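Local coordinates for glutaredoxin related protein (Sulfolobus solfataricus, PDB 4MNN) that is an atypical protein disulfide oxidoreductase of the glutaredoxin family that probably takes part in thiol-disulfide exchange, at residues A[18-30]-A[40-54]. Sequence-based numbering, arbitrary orientation. Where two conformers were deposited one is given.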
ATOM      1  N   ASP A  18      -6.750  13.131   8.958  1.00 33.52           N
ATOM      2  CA  ASP A  18      -7.657  13.173   7.816  1.00 34.22           C
ATOM      3  C   ASP A  18      -7.263  12.104   6.784  1.00 33.56           C
ATOM      4  O   ASP A  18      -7.328  12.332   5.563  1.00 33.90           O
ATOM      5  CB  ASP A  18      -7.643  14.550   7.168  1.00 38.20           C
ATOM      6  CG  ASP A  18      -6.352  14.839   6.449  1.00 41.86           C
ATOM      7  OD1 ASP A  18      -5.321  14.260   6.855  1.00 44.32           O
ATOM      8  OD2 ASP A  18      -6.364  15.650   5.486  1.00 44.26           O
ATOM      9  N   ILE A  19      -6.837  10.944   7.283  1.00 29.33           N
ATOM     10  CA  ILE A  19      -6.517   9.841   6.390  1.00 27.90           C
ATOM     11  C   ILE A  19      -7.877   9.438   5.807  1.00 25.17           C
ATOM     12  O   ILE A  19      -8.904   9.461   6.510  1.00 21.85           O
ATOM     13  CB  ILE A  19      -5.917   8.641   7.171  1.00 29.98           C
ATOM     14  CG1 ILE A  19      -4.395   8.686   7.139  1.00 32.85           C
ATOM     15  CG2 ILE A  19      -6.393   7.318   6.556  1.00 34.36           C
ATOM     16  CD1 ILE A  19      -3.769   8.227   5.816  1.00 30.60           C
ATOM     17  N   THR A  20      -7.901   9.127   4.511  1.00 22.77           N
ATOM     18  CA  THR A  20      -9.132   8.690   3.871  1.00 21.26           C
ATOM     19  C   THR A  20      -8.794   7.434   3.062  1.00 20.24           C
ATOM     20  O   THR A  20      -7.813   7.439   2.332  1.00 18.89           O
ATOM     21  CB  THR A  20      -9.697   9.726   2.889  1.00 24.34           C
ATOM     22  OG1 THR A  20     -10.088  10.909   3.602  1.00 26.33           O
ATOM     23  CG2 THR A  20     -10.950   9.162   2.196  1.00 23.39           C
ATOM     24  N   ILE A  21      -9.597   6.381   3.213  1.00 17.69           N
ATOM     25  CA  ILE A  21      -9.387   5.137   2.480  1.00 17.97           C
ATOM     26  C   ILE A  21     -10.517   4.973   1.476  1.00 17.39           C
ATOM     27  O   ILE A  21     -11.678   5.152   1.849  1.00 17.36           O
ATOM     28  CB  ILE A  21      -9.436   3.923   3.445  1.00 18.14           C
ATOM     29  CG1 ILE A  21      -8.141   3.847   4.244  1.00 21.61           C
ATOM     30  CG2 ILE A  21      -9.716   2.626   2.692  1.00 22.64           C
ATOM     31  CD1 ILE A  21      -8.217   2.860   5.381  1.00 22.58           C
ATOM     32  N   GLN A  22     -10.194   4.685   0.214  1.00 15.75           N
ATOM     33  CA  GLN A  22     -11.248   4.417  -0.756  1.00 17.94           C
ATOM     34  C   GLN A  22     -11.075   2.941  -1.056  1.00 17.52           C
ATOM     35  O   GLN A  22      -9.977   2.490  -1.369  1.00 19.18           O
ATOM     36  CB  GLN A  22     -11.066   5.199  -2.048  1.00 17.30           C
ATOM     37  CG  GLN A  22     -11.032   6.696  -1.860  1.00 23.45           C
ATOM     38  CD  GLN A  22     -11.006   7.406  -3.200  1.00 24.79           C
ATOM     39  OE1 GLN A  22     -10.318   6.972  -4.116  1.00 25.18           O
ATOM     40  NE2 GLN A  22     -11.751   8.490  -3.316  1.00 26.35           N
ATOM     41  N   GLN A  23     -12.148   2.172  -0.999  1.00 17.21           N
ATOM     42  CA  GLN A  23     -11.955   0.751  -1.248  1.00 16.38           C
ATOM     43  C   GLN A  23     -13.132   0.126  -1.935  1.00 16.84           C
ATOM     44  O   GLN A  23     -14.192   0.720  -1.953  1.00 16.96           O
ATOM     45  CB  GLN A  23     -11.804   0.027   0.093  1.00 15.55           C
ATOM     46  CG  GLN A  23     -13.093   0.015   0.954  1.00 16.82           C
ATOM     47  CD  GLN A  23     -14.020  -1.182   0.653  1.00 17.49           C
ATOM     48  OE1 GLN A  23     -13.556  -2.289   0.328  1.00 15.55           O
ATOM     49  NE2 GLN A  23     -15.322  -0.969   0.785  1.00 16.81           N
ATOM     50  N   CYS A  24     -12.926  -1.059  -2.504  1.00 15.14           N
ATOM     51  CA  CYS A  24     -14.057  -1.819  -3.008  1.00 16.78           C
ATOM     52  C   CYS A  24     -13.747  -3.295  -2.904  1.00 16.85           C
ATOM     53  O   CYS A  24     -12.585  -3.731  -2.962  1.00 15.39           O
ATOM     54  CB  CYS A  24     -14.454  -1.451  -4.429  1.00 18.97           C
ATOM     55  SG  CYS A  24     -13.042  -1.400  -5.530  1.00 22.85           S
ATOM     56  N   ASN A  25     -14.807  -4.064  -2.700  1.00 14.14           N
ATOM     57  CA  ASN A  25     -14.742  -5.502  -2.580  1.00 16.36           C
ATOM     58  C   ASN A  25     -14.007  -6.003  -1.334  1.00 15.97           C
ATOM     59  O   ASN A  25     -13.561  -7.137  -1.285  1.00 15.93           O
ATOM     60  CB  ASN A  25     -14.163  -6.107  -3.868  1.00 17.81           C
ATOM     61  CG  ASN A  25     -15.054  -5.841  -5.103  1.00 22.91           C
ATOM     62  OD1 ASN A  25     -16.031  -5.067  -5.046  1.00 23.15           O
ATOM     63  ND2 ASN A  25     -14.706  -6.474  -6.232  1.00 23.97           N
ATOM     64  N   GLY A  26     -13.886  -5.148  -0.329  1.00 17.24           N
ATOM     65  CA  GLY A  26     -13.270  -5.593   0.907  1.00 17.07           C
ATOM     66  C   GLY A  26     -14.137  -5.030   2.009  1.00 16.76           C
ATOM     67  O   GLY A  26     -13.644  -4.721   3.093  1.00 15.21           O
ATOM     68  N   ASP A  27     -15.448  -4.951   1.741  1.00 16.20           N
ATOM     69  CA  ASP A  27     -16.382  -4.315   2.679  1.00 16.68           C
ATOM     70  C   ASP A  27     -16.347  -4.832   4.102  1.00 16.98           C
ATOM     71  O   ASP A  27     -16.343  -4.043   5.032  1.00 15.61           O
ATOM     72  CB  ASP A  27     -17.858  -4.438   2.215  1.00 15.93           C
ATOM     73  CG  ASP A  27     -18.151  -3.731   0.897  1.00 17.53           C
ATOM     74  OD1 ASP A  27     -17.228  -3.132   0.301  1.00 16.99           O
ATOM     75  OD2 ASP A  27     -19.336  -3.779   0.452  1.00 16.83           O
ATOM     76  N   SER A  28     -16.339  -6.153   4.284  1.00 16.60           N
ATOM     77  CA  SER A  28     -16.426  -6.670   5.644  1.00 17.09           C
ATOM     78  C   SER A  28     -15.221  -6.345   6.488  1.00 17.21           C
ATOM     79  O   SER A  28     -15.308  -6.344   7.718  1.00 18.57           O
ATOM     80  CB  SER A  28     -16.717  -8.181   5.627  1.00 17.67           C
ATOM     81  OG  SER A  28     -15.702  -8.865   4.940  1.00 17.73           O
ATOM     82  N   LEU A  29     -14.095  -6.045   5.844  1.00 16.53           N
ATOM     83  CA  LEU A  29     -12.895  -5.673   6.584  1.00 14.64           C
ATOM     84  C   LEU A  29     -12.927  -4.172   6.900  1.00 16.67           C
ATOM     85  O   LEU A  29     -12.798  -3.741   8.069  1.00 14.26           O
ATOM     86  CB  LEU A  29     -11.624  -5.988   5.777  1.00 18.64           C
ATOM     87  CG  LEU A  29     -10.324  -5.404   6.392  1.00 18.92           C
ATOM     88  CD1 LEU A  29      -9.936  -6.185   7.670  1.00 18.28           C
ATOM     89  CD2 LEU A  29      -9.172  -5.526   5.355  1.00 21.34           C
ATOM     90  N   PHE A  30     -13.125  -3.376   5.859  1.00 14.66           N
ATOM     91  CA  PHE A  30     -13.099  -1.937   6.019  1.00 15.48           C
ATOM     92  C   PHE A  30     -14.254  -1.286   6.765  1.00 15.84           C
ATOM     93  O   PHE A  30     -14.133  -0.143   7.217  1.00 16.17           O
ATOM     94  CB  PHE A  30     -12.891  -1.331   4.642  1.00 14.94           C
ATOM     95  CG  PHE A  30     -11.513  -1.549   4.128  1.00 13.43           C
ATOM     96  CD1 PHE A  30     -11.279  -2.372   3.036  1.00 13.90           C
ATOM     97  CD2 PHE A  30     -10.417  -0.981   4.812  1.00 13.73           C
ATOM     98  CE1 PHE A  30      -9.944  -2.660   2.609  1.00 15.26           C
ATOM     99  CE2 PHE A  30      -9.115  -1.259   4.401  1.00 14.38           C
ATOM    100  CZ  PHE A  30      -8.875  -2.092   3.312  1.00 17.32           C
ATOM    101  N   GLU A  40     -14.470   5.466   1.984  1.00 16.77           N
ATOM    102  CA  GLU A  40     -15.348   5.638   0.829  1.00 17.26           C
ATOM    103  C   GLU A  40     -15.362   4.312   0.103  1.00 17.90           C
ATOM    104  O   GLU A  40     -14.310   3.714  -0.102  1.00 17.80           O
ATOM    105  CB  GLU A  40     -14.786   6.693  -0.122  1.00 19.52           C
ATOM    106  CG  GLU A  40     -14.771   8.085   0.443  1.00 25.65           C
ATOM    107  CD  GLU A  40     -14.081   9.054  -0.500  1.00 28.88           C
ATOM    108  OE1 GLU A  40     -14.043   8.785  -1.729  1.00 31.66           O
ATOM    109  OE2 GLU A  40     -13.600  10.082  -0.008  1.00 32.10           O
ATOM    110  N   THR A  41     -16.538   3.831  -0.282  1.00 16.61           N
ATOM    111  CA  THR A  41     -16.618   2.563  -0.968  1.00 17.58           C
ATOM    112  C   THR A  41     -16.889   2.856  -2.427  1.00 19.46           C
ATOM    113  O   THR A  41     -17.881   3.496  -2.768  1.00 18.68           O
ATOM    114  CB  THR A  41     -17.726   1.645  -0.352  1.00 16.64           C
ATOM    115  OG1 THR A  41     -17.339   1.272   0.989  1.00 18.07           O
ATOM    116  CG2 THR A  41     -17.894   0.351  -1.185  1.00 17.31           C
ATOM    117  N   LEU A  42     -15.988   2.397  -3.282  1.00 20.81           N
ATOM    118  CA  LEU A  42     -16.084   2.646  -4.716  1.00 21.38           C
ATOM    119  C   LEU A  42     -17.043   1.640  -5.328  1.00 22.38           C
ATOM    120  O   LEU A  42     -17.299   0.574  -4.752  1.00 20.15           O
ATOM    121  CB  LEU A  42     -14.708   2.496  -5.370  1.00 22.10           C
ATOM    122  CG  LEU A  42     -13.582   3.370  -4.816  1.00 22.53           C
ATOM    123  CD1 LEU A  42     -12.279   3.014  -5.503  1.00 23.33           C
ATOM    124  CD2 LEU A  42     -13.897   4.821  -4.992  1.00 23.40           C
ATOM    125  N   ASN A  43     -17.542   1.984  -6.510  1.00 22.94           N
ATOM    126  CA  ASN A  43     -18.483   1.141  -7.223  1.00 25.85           C
ATOM    127  C   ASN A  43     -17.904   0.484  -8.469  1.00 27.05           C
ATOM    128  O   ASN A  43     -16.900   0.938  -9.025  1.00 27.14           O
ATOM    129  CB  ASN A  43     -19.709   1.962  -7.671  1.00 25.57           C
ATOM    130  CG  ASN A  43     -20.416   2.649  -6.521  1.00 28.04           C
ATOM    131  OD1 ASN A  43     -20.878   2.000  -5.596  1.00 27.80           O
ATOM    132  ND2 ASN A  43     -20.510   3.968  -6.577  1.00 28.41           N
ATOM    133  N   ASN A  44     -18.570  -0.597  -8.876  1.00 28.65           N
ATOM    134  CA  ASN A  44     -18.281  -1.360 -10.081  1.00 31.27           C
ATOM    135  C   ASN A  44     -16.885  -1.974 -10.210  1.00 30.97           C
ATOM    136  O   ASN A  44     -16.286  -1.928 -11.293  1.00 31.03           O
ATOM    137  CB  ASN A  44     -18.582  -0.467 -11.309  1.00 33.82           C
ATOM    138  CG  ASN A  44     -19.994   0.121 -11.283  1.00 35.59           C
ATOM    139  OD1 ASN A  44     -20.978  -0.614 -11.177  1.00 36.57           O
ATOM    140  ND2 ASN A  44     -20.100   1.466 -11.380  1.00 35.99           N
ATOM    141  N   CYS A  45     -16.364  -2.549  -9.123  1.00 28.79           N
ATOM    142  CA  CYS A  45     -15.034  -3.151  -9.154  1.00 26.95           C
ATOM    143  C   CYS A  45     -15.063  -4.648  -9.434  1.00 27.36           C
ATOM    144  O   CYS A  45     -15.780  -5.404  -8.773  1.00 28.03           O
ATOM    145  CB  CYS A  45     -14.288  -2.930  -7.818  1.00 23.60           C
ATOM    146  SG  CYS A  45     -13.943  -1.206  -7.357  1.00 25.43           S
ATOM    147  N   LYS A  46     -14.256  -5.096 -10.394  1.00 28.90           N
ATOM    148  CA  LYS A  46     -14.191  -6.520 -10.713  1.00 28.17           C
ATOM    149  C   LYS A  46     -13.287  -7.241  -9.720  1.00 27.12           C
ATOM    150  O   LYS A  46     -13.458  -8.446  -9.447  1.00 27.14           O
ATOM    151  CB  LYS A  46     -13.672  -6.703 -12.138  1.00 31.41           C
ATOM    152  CG  LYS A  46     -14.489  -5.911 -13.147  1.00 34.79           C
ATOM    153  CD  LYS A  46     -14.007  -6.109 -14.581  1.00 37.50           C
ATOM    154  CE  LYS A  46     -14.972  -5.434 -15.546  1.00 38.00           C
ATOM    155  NZ  LYS A  46     -14.405  -5.309 -16.931  1.00 42.89           N
ATOM    156  N   LYS A  47     -12.310  -6.507  -9.180  1.00 24.33           N
ATOM    157  CA  LYS A  47     -11.391  -7.079  -8.198  1.00 22.22           C
ATOM    158  C   LYS A  47     -11.214  -6.044  -7.077  1.00 19.85           C
ATOM    159  O   LYS A  47     -11.403  -4.865  -7.273  1.00 18.51           O
ATOM    160  CB  LYS A  47     -10.044  -7.408  -8.842  1.00 23.95           C
ATOM    161  CG  LYS A  47     -10.055  -8.612  -9.832  1.00 24.74           C
ATOM    162  CD  LYS A  47      -8.653  -8.772 -10.428  1.00 26.11           C
ATOM    163  CE  LYS A  47      -8.490 -10.036 -11.262  1.00 26.62           C
ATOM    164  NZ  LYS A  47      -8.905 -11.244 -10.519  1.00 28.72           N
ATOM    165  N   PRO A  48     -10.838  -6.494  -5.897  1.00 19.54           N
ATOM    166  CA  PRO A  48     -10.666  -5.563  -4.780  1.00 18.14           C
ATOM    167  C   PRO A  48      -9.502  -4.585  -4.882  1.00 19.04           C
ATOM    168  O   PRO A  48      -8.475  -4.857  -5.541  1.00 17.66           O
ATOM    169  CB  PRO A  48     -10.512  -6.509  -3.572  1.00 19.21           C
ATOM    170  CG  PRO A  48      -9.925  -7.755  -4.158  1.00 21.96           C
ATOM    171  CD  PRO A  48     -10.638  -7.896  -5.483  1.00 20.04           C
ATOM    172  N   LEU A  49      -9.666  -3.429  -4.248  1.00 17.85           N
ATOM    173  CA  LEU A  49      -8.556  -2.505  -4.184  1.00 18.12           C
ATOM    174  C   LEU A  49      -8.786  -1.552  -3.050  1.00 17.80           C
ATOM    175  O   LEU A  49      -9.910  -1.429  -2.555  1.00 17.17           O
ATOM    176  CB  LEU A  49      -8.304  -1.756  -5.503  1.00 21.86           C
ATOM    177  CG  LEU A  49      -8.883  -0.460  -6.101  1.00 25.90           C
ATOM    178  CD1 LEU A  49      -9.839  -0.864  -7.195  1.00 27.73           C
ATOM    179  CD2 LEU A  49      -9.457   0.487  -5.057  1.00 26.50           C
ATOM    180  N   VAL A  50      -7.723  -0.895  -2.605  0.50 15.85           N
ATOM    181  CA  VAL A  50      -7.831   0.098  -1.550  0.50 15.52           C
ATOM    182  C   VAL A  50      -6.817   1.190  -1.842  0.50 16.37           C
ATOM    183  O   VAL A  50      -5.649   0.909  -2.113  0.50 16.46           O
ATOM    184  CB  VAL A  50      -7.574  -0.487  -0.129  0.50 15.62           C
ATOM    185  CG1 VAL A  50      -6.162  -0.983  -0.004  0.50 14.24           C
ATOM    186  CG2 VAL A  50      -7.866   0.592   0.930  0.50 14.41           C
ATOM    187  N   LYS A  51      -7.295   2.431  -1.817  1.00 16.96           N
ATOM    188  CA  LYS A  51      -6.489   3.625  -2.084  1.00 18.03           C
ATOM    189  C   LYS A  51      -6.373   4.386  -0.780  1.00 17.58           C
ATOM    190  O   LYS A  51      -7.380   4.565  -0.056  1.00 17.97           O
ATOM    191  CB  LYS A  51      -7.157   4.549  -3.103  1.00 20.40           C
ATOM    192  CG  LYS A  51      -7.137   3.998  -4.493  1.00 25.23           C
ATOM    193  CD  LYS A  51      -7.781   4.966  -5.472  1.00 28.49           C
ATOM    194  CE  LYS A  51      -7.289   4.685  -6.878  1.00 33.24           C
ATOM    195  NZ  LYS A  51      -8.249   5.271  -7.875  1.00 37.08           N
ATOM    196  N   VAL A  52      -5.167   4.858  -0.482  1.00 16.82           N
ATOM    197  CA  VAL A  52      -4.951   5.575   0.772  1.00 16.43           C
ATOM    198  C   VAL A  52      -4.652   7.010   0.390  1.00 17.37           C
ATOM    199  O   VAL A  52      -3.760   7.249  -0.395  1.00 15.09           O
ATOM    200  CB  VAL A  52      -3.791   4.946   1.524  1.00 18.78           C
ATOM    201  CG1 VAL A  52      -3.394   5.821   2.724  1.00 16.76           C
ATOM    202  CG2 VAL A  52      -4.231   3.529   1.997  1.00 17.54           C
ATOM    203  N   LYS A  53      -5.435   7.942   0.945  1.00 17.30           N
ATOM    204  CA  LYS A  53      -5.313   9.365   0.649  1.00 18.54           C
ATOM    205  C   LYS A  53      -5.325  10.229   1.888  1.00 21.00           C
ATOM    206  O   LYS A  53      -5.660   9.791   2.998  1.00 19.40           O
ATOM    207  CB  LYS A  53      -6.514   9.821  -0.202  1.00 18.92           C
ATOM    208  CG  LYS A  53      -6.750   8.971  -1.447  1.00 20.46           C
ATOM    209  CD  LYS A  53      -8.066   9.360  -2.149  1.00 23.30           C
ATOM    210  CE  LYS A  53      -8.108  10.878  -2.440  1.00 26.83           C
ATOM    211  NZ  LYS A  53      -9.349  11.203  -3.243  1.00 29.41           N
ATOM    212  N   ARG A  54      -4.929  11.473   1.682  1.00 23.04           N
ATOM    213  CA  ARG A  54      -4.973  12.475   2.740  1.00 26.06           C
ATOM    214  C   ARG A  54      -5.312  13.666   1.854  1.00 27.13           C
ATOM    215  O   ARG A  54      -4.510  14.082   1.015  1.00 26.07           O
ATOM    216  CB  ARG A  54      -3.627  12.604   3.459  1.00 27.16           C
ATOM    217  CG  ARG A  54      -3.738  13.390   4.750  1.00 32.65           C
ATOM    218  CD  ARG A  54      -2.439  13.495   5.553  1.00 34.97           C
ATOM    219  NE  ARG A  54      -2.540  14.633   6.468  1.00 39.21           N
ATOM    220  CZ  ARG A  54      -1.801  14.818   7.565  1.00 41.14           C
ATOM    221  NH1 ARG A  54      -0.870  13.929   7.928  1.00 39.58           N
ATOM    222  NH2 ARG A  54      -2.004  15.907   8.309  1.00 41.80           N
TER
HETATM  223  O   HOH W   1     -10.776   6.560  -7.088  1.00 46.94           O
HETATM  224  O   HOH W   2     -17.615  -3.198  -6.445  1.00 24.33           O
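Strand 19-24 pairs antiparallel with strand 49-54, their axes 4.5 Å apart at closest, and its other edge takes strand 40-41 in parallel. Thr20 with Lys53, Gln22 with Lys51 and Cys24 with Leu49 are the hydrogen-bonded pairs. Within the last of these pairs, Cys24 also forms a disulfide with Cys45, with chi3 at -86°. SG of Cys24 lies 3.6 Å from CD1 of Leu49. Next to it, ND2 of Asn25 bonds to O of Cys45 at 3.0 Å, coming from above the carbonyl plane. A water links OD1 of Asn25 to N of Cys45, so one end of the amide holds the Cys45 backbone directly and the other through water. On the face with Thr20, the extended Gln22 lies alongside Glu40. NE2 of Gln22 meets OE1 of Glu40 at 2.8 Å from above the carboxylate plane. A second water joins OE1 of Gln22 to NZ of Lys51. Gln23 bends at chi2 (88°), which curls its amide back toward the start of helix 27-33. Its NE2 donates to OG1 of Thr41 at 3.0 Å and straight to OD1 of Asp27, while its OE1 accepts from N of Gly26, the N-cap residue. A leucine here, lacking the amide, would probably leave the Gly26 N-H and Asp27 OD1 without these partners and free the helix start from Thr41. On the same face as Gln23, in the conformer given, CG2 of Val50 lies against CG2 of Ile21 and CZ of Phe30. Strand 19-24, helix 27-33 and strand 38-41 form a beta-alpha-beta unit of the thioredoxin fold, flanked by strand 49-54.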